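Local atomic coordinates of transcription initiation factor IIB (Methanocaldococcus vulcanius, PDB entry 5O9I), a protein that probably carries out protein splicing as a mini-intein of the HINT fold, cutting itself out of its host transcription factor. Residues F58-F64 against K148-F154. Numbering follows the deposited sequence.
Sequences FDSNYKF and KLINSDF
The ring of Y62 carries the K148 side chain over one face, with CE 3.7 Å above the plane at its centre, and S152 CB at its edge, while F154 CE2 approaches it obliquely. F154 in turn directs its edge into the face of F58, planes at 88°, and, in an offset edge-to-face pairing, toward F64; Y62 O lies over one face of the F154 ring. The four rings form an aromatic cluster where the hairpin turn joining strands 53-58 and 64-68 of the HINT fold docks on the helix exit that leads into strand 154-162, an example of a type I beta turn, here from D59 to Y62, that takes part through both carbonyl groups and side chains. K148, with CG anti to the backbone N (chi1 -160°) and the chain extended beyond it, lies across Y62, its NZ in a cation-pi contact 4.3 Å from the ring centroid and giving a hydrogen bond to S60 O at 2.9 Å. Replacing Y62 with an alanine would probably leave the lysine without its aromatic platform and V107 N without the hydroxyl that it meets in strand 106-111. D153 N gives a hydrogen bond of 3.0 Å to Y62 O. The D153 carboxylate divides its oxygens between neighbours: the K63 chain, bent at chi2 and chi3, brings NZ to OD1 in a salt bridge, and OD2 receives F64 N at 3.0 Å on its anti side, 28° out of the carboxylate plane.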
loop_
_atom_site.group_PDB
_atom_site.type_symbol
_atom_site.label_atom_id
_atom_site.label_comp_id
_atom_site.label_asym_id
_atom_site.label_seq_id
_atom_site.Cartn_x
_atom_site.Cartn_y
_atom_site.Cartn_z
ATOM N N PHE A 58 -9.702 3.734 2.395
ATOM C CA PHE A 58 -10.605 4.849 2.490
ATOM C C PHE A 58 -11.787 4.671 1.598
ATOM O O PHE A 58 -11.674 4.107 0.525
ATOM C CB PHE A 58 -9.895 6.133 2.192
ATOM C CG PHE A 58 -9.575 6.362 0.736
ATOM C CD1 PHE A 58 -10.566 6.858 -0.166
ATOM C CD2 PHE A 58 -8.304 6.233 0.281
ATOM C CE1 PHE A 58 -10.279 7.102 -1.487
ATOM C CE2 PHE A 58 -7.988 6.563 -1.006
ATOM C CZ PHE A 58 -8.996 6.947 -1.909
ATOM N N ASP A 59 -12.894 5.240 2.037
ATOM C CA ASP A 59 -14.178 5.133 1.424
ATOM C C ASP A 59 -14.425 6.401 0.614
ATOM O O ASP A 59 -13.572 7.275 0.504
ATOM C CB ASP A 59 -15.251 4.827 2.492
ATOM C CG ASP A 59 -15.572 6.005 3.449
ATOM O OD1 ASP A 59 -15.167 7.166 3.196
ATOM O OD2 ASP A 59 -16.330 5.858 4.450
ATOM N N SER A 60 -15.610 6.523 0.037
ATOM C CA SER A 60 -15.905 7.618 -0.865
ATOM C C SER A 60 -16.022 8.998 -0.172
ATOM O O SER A 60 -15.872 10.036 -0.841
ATOM C CB SER A 60 -17.193 7.296 -1.603
ATOM O OG SER A 60 -18.273 7.257 -0.697
ATOM N N ASN A 61 -16.284 8.998 1.140
ATOM C CA ASN A 61 -16.043 10.173 2.003
ATOM C C ASN A 61 -14.618 10.418 2.489
ATOM O O ASN A 61 -14.394 11.354 3.258
ATOM C CB ASN A 61 -16.938 10.087 3.211
ATOM C CG ASN A 61 -18.370 10.167 2.828
ATOM O OD1 ASN A 61 -18.735 11.004 2.014
ATOM N ND2 ASN A 61 -19.182 9.330 3.396
ATOM N N TYR A 62 -13.659 9.646 1.993
ATOM C CA TYR A 62 -12.265 9.789 2.376
ATOM C C TYR A 62 -11.994 9.412 3.838
ATOM O O TYR A 62 -11.042 9.920 4.431
ATOM C CB TYR A 62 -11.719 11.200 2.058
ATOM C CG TYR A 62 -11.565 11.632 0.629
ATOM C CD1 TYR A 62 -11.673 10.719 -0.455
ATOM C CD2 TYR A 62 -11.300 12.983 0.348
ATOM C CE1 TYR A 62 -11.532 11.167 -1.774
ATOM C CE2 TYR A 62 -11.167 13.435 -0.972
ATOM C CZ TYR A 62 -11.310 12.534 -2.014
ATOM O OH TYR A 62 -11.137 13.009 -3.277
ATOM N N LYS A 63 -12.805 8.496 4.369
ATOM C CA LYS A 63 -12.670 7.994 5.707
ATOM C C LYS A 63 -12.244 6.543 5.691
ATOM O O LYS A 63 -12.735 5.772 4.890
ATOM C CB LYS A 63 -14.002 8.070 6.400
ATOM C CG LYS A 63 -14.595 9.472 6.508
ATOM C CD LYS A 63 -13.835 10.392 7.461
ATOM C CE LYS A 63 -13.687 9.752 8.862
ATOM N NZ LYS A 63 -12.974 10.647 9.818
ATOM N N PHE A 64 -11.375 6.168 6.619
ATOM C CA PHE A 64 -10.899 4.840 6.770
ATOM C C PHE A 64 -11.908 3.889 7.388
ATOM O O PHE A 64 -12.803 4.273 8.176
ATOM C CB PHE A 64 -9.613 4.804 7.584
ATOM C CG PHE A 64 -8.447 5.464 6.914
ATOM C CD1 PHE A 64 -8.167 5.257 5.590
ATOM C CD2 PHE A 64 -7.633 6.289 7.632
ATOM C CE1 PHE A 64 -7.119 5.882 4.964
ATOM C CE2 PHE A 64 -6.526 6.919 7.036
ATOM C CZ PHE A 64 -6.287 6.722 5.691
ATOM N N LYS A 148 -14.228 18.543 2.203
ATOM C CA LYS A 148 -14.054 17.120 2.195
ATOM C C LYS A 148 -12.646 16.706 2.638
ATOM O O LYS A 148 -12.507 15.771 3.460
ATOM C CB LYS A 148 -14.385 16.557 0.830
ATOM C CG LYS A 148 -14.677 15.088 0.889
ATOM C CD LYS A 148 -14.508 14.485 -0.467
ATOM C CE LYS A 148 -15.009 13.059 -0.486
ATOM N NZ LYS A 148 -15.506 12.737 -1.870
ATOM N N LEU A 149 -11.651 17.386 2.051
ATOM C CA LEU A 149 -10.274 17.226 2.415
ATOM C C LEU A 149 -10.069 17.440 3.901
ATOM O O LEU A 149 -9.301 16.705 4.554
ATOM C CB LEU A 149 -9.385 18.273 1.779
ATOM C CG LEU A 149 -9.046 18.051 0.332
ATOM C CD1 LEU A 149 -7.967 18.988 -0.097
ATOM C CD2 LEU A 149 -8.636 16.588 0.091
ATOM N N ILE A 150 -10.752 18.445 4.433
ATOM C CA ILE A 150 -10.626 18.779 5.832
ATOM C C ILE A 150 -11.216 17.659 6.659
ATOM O O ILE A 150 -10.619 17.272 7.657
ATOM C CB ILE A 150 -11.268 20.152 6.143
ATOM C CG1 ILE A 150 -10.414 21.269 5.533
ATOM C CG2 ILE A 150 -11.277 20.430 7.619
ATOM C CD1 ILE A 150 -10.984 22.657 5.709
ATOM N N ASN A 151 -12.312 17.077 6.206
ATOM C CA ASN A 151 -13.006 16.058 6.985
ATOM C C ASN A 151 -12.441 14.656 6.810
ATOM O O ASN A 151 -12.957 13.729 7.362
ATOM C CB ASN A 151 -14.473 15.984 6.556
ATOM C CG ASN A 151 -15.244 17.203 6.914
ATOM O OD1 ASN A 151 -14.688 18.297 7.056
ATOM N ND2 ASN A 151 -16.554 17.023 7.085
ATOM N N SER A 152 -11.413 14.524 5.986
ATOM C CA SER A 152 -10.883 13.246 5.606
ATOM C C SER A 152 -10.029 12.706 6.739
ATOM O O SER A 152 -9.647 13.487 7.600
ATOM C CB SER A 152 -10.027 13.436 4.335
ATOM O OG SER A 152 -8.810 14.084 4.616
ATOM N N ASP A 153 -9.671 11.417 6.703
ATOM C CA ASP A 153 -8.658 10.930 7.606
ATOM C C ASP A 153 -7.273 11.054 7.008
ATOM O O ASP A 153 -6.381 10.331 7.335
ATOM C CB ASP A 153 -8.893 9.451 8.021
ATOM C CG ASP A 153 -10.202 9.226 8.780
ATOM O OD1 ASP A 153 -10.658 10.112 9.466
ATOM O OD2 ASP A 153 -10.776 8.124 8.759
ATOM N N PHE A 154 -7.053 11.958 6.068
ATOM C CA PHE A 154 -5.729 12.174 5.482
ATOM C C PHE A 154 -4.915 13.316 6.100
ATOM O O PHE A 154 -5.434 14.258 6.673
ATOM C CB PHE A 154 -5.886 12.534 4.003
ATOM C CG PHE A 154 -6.659 11.550 3.195
ATOM C CD1 PHE A 154 -6.481 10.154 3.364
ATOM C CD2 PHE A 154 -7.538 12.007 2.227
ATOM C CE1 PHE A 154 -7.203 9.249 2.597
ATOM C CE2 PHE A 154 -8.263 11.129 1.461
ATOM C CZ PHE A 154 -8.091 9.745 1.629
#